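Side-chain contact in uncharacterized protein (Bordetella bronchiseptica RB50, PDB 3BE3), which is of unknown function but belongs to the DUF1653 family of the SH3 clan and is built mainly of antiparallel beta strands: residues A27-D30 and V35-V38. Sequence-based numbering, arbitrary orientation.
Sequences ARAD and VVVV
Ala27 O accepts an almost straight hydrogen bond of 2.8 Å from Val36 N on the facing strand (176° at the hydrogen) and meets the CA-H of Val35 in a weaker contact, CA to O 3.5 Å. Ala27 N returns a bond to Val36 O (2.9 Å), so the two residues form an antiparallel hydrogen-bonded pair in the hairpin of strands 20-29 and 35-41. On their face of the sheet, the short side chain of Ala27 lets Val38 CG2 (3.6 Å from its CB) and Val36 CG2 (3.9 Å) pack close, with Met50 of the second subunit also against it. With chi1 at -56°, Val36 tucks CG2 between its own N and carbonyl carbon, against Ala27 O.

The other face carries the non-hydrogen-bonded pair Arg28 and Val35. Arg28 bends at chi2 (82°) and chi3, bringing its guanidinium face over Val35 CG2, which lies 3.6 Å from NH1. The same NH1 hydrogen-bonds to Asp33 O in the connecting loop. Arg28 and Ala29 also pair in parallel with a strand of the second subunit, continuing the sheet across the dimer. Backbone bonding thus sets the register, Ala27 packs with Val36 and Val38 on one face, and Arg28 links strand to loop on the other.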
loop_
_atom_site.group_PDB
_atom_site.type_symbol
_atom_site.label_atom_id
_atom_site.label_comp_id
_atom_site.label_asym_id
_atom_site.label_seq_id
_atom_site.Cartn_x
_atom_site.Cartn_y
_atom_site.Cartn_z
ATOM N N ALA B 27 3.002 -0.689 -5.565
ATOM C CA ALA B 27 2.855 0.717 -5.240
ATOM C C ALA B 27 4.220 1.360 -5.048
ATOM O O ALA B 27 5.210 0.689 -4.769
ATOM C CB ALA B 27 2.016 0.880 -3.978
ATOM N N ARG B 28 4.260 2.674 -5.217
ATOM C CA ARG B 28 5.485 3.445 -5.050
ATOM C C ARG B 28 5.406 4.176 -3.710
ATOM O O ARG B 28 4.499 4.973 -3.488
ATOM C CB ARG B 28 5.616 4.467 -6.189
ATOM C CG ARG B 28 6.868 5.338 -6.155
ATOM C CD ARG B 28 8.074 4.623 -6.747
ATOM N NE ARG B 28 7.865 4.292 -8.156
ATOM C CZ ARG B 28 8.784 3.737 -8.939
ATOM N NH1 ARG B 28 9.985 3.450 -8.456
ATOM N NH2 ARG B 28 8.496 3.463 -10.207
ATOM N N ALA B 29 6.335 3.886 -2.806
ATOM C CA ALA B 29 6.356 4.568 -1.514
ATOM C C ALA B 29 6.771 5.999 -1.849
ATOM O O ALA B 29 7.842 6.222 -2.419
ATOM C CB ALA B 29 7.376 3.921 -0.589
ATOM N N ASP B 30 5.932 6.969 -1.500
ATOM C CA ASP B 30 6.210 8.368 -1.824
ATOM C C ASP B 30 7.512 8.969 -1.284
ATOM O O ASP B 30 8.191 9.705 -1.999
ATOM C CB ASP B 30 5.048 9.254 -1.377
ATOM C CG ASP B 30 5.216 10.693 -1.823
ATOM O OD1 ASP B 30 4.941 10.992 -3.004
ATOM O OD2 ASP B 30 5.641 11.523 -0.997
ATOM N N VAL B 35 9.716 0.567 -4.661
ATOM C CA VAL B 35 8.603 -0.236 -5.139
ATOM C C VAL B 35 8.188 -1.223 -4.045
ATOM O O VAL B 35 9.014 -2.000 -3.561
ATOM C CB VAL B 35 9.036 -0.973 -6.417
ATOM C CG1 VAL B 35 7.941 -1.904 -6.887
ATOM C CG2 VAL B 35 9.318 0.046 -7.516
ATOM N N VAL B 36 6.920 -1.181 -3.643
ATOM C CA VAL B 36 6.436 -2.059 -2.577
ATOM C C VAL B 36 5.189 -2.867 -2.957
ATOM O O VAL B 36 4.450 -2.498 -3.871
ATOM C CB VAL B 36 6.087 -1.233 -1.310
ATOM C CG1 VAL B 36 7.287 -0.422 -0.855
ATOM C CG2 VAL B 36 4.908 -0.304 -1.609
ATOM N N VAL B 37 4.959 -3.968 -2.243
ATOM C CA VAL B 37 3.776 -4.801 -2.465
ATOM C C VAL B 37 2.756 -4.399 -1.397
ATOM O O VAL B 37 3.100 -4.271 -0.219
ATOM C CB VAL B 37 4.083 -6.327 -2.302
ATOM C CG1 VAL B 37 2.790 -7.155 -2.408
ATOM C CG2 VAL B 37 5.093 -6.775 -3.354
ATOM N N VAL B 38 1.515 -4.176 -1.822
ATOM C CA VAL B 38 0.419 -3.818 -0.921
ATOM C C VAL B 38 -0.368 -5.112 -0.742
ATOM O O VAL B 38 -0.841 -5.684 -1.724
ATOM C CB VAL B 38 -0.504 -2.743 -1.549
ATOM C CG1 VAL B 38 -1.685 -2.454 -0.623
ATOM C CG2 VAL B 38 0.293 -1.471 -1.795
#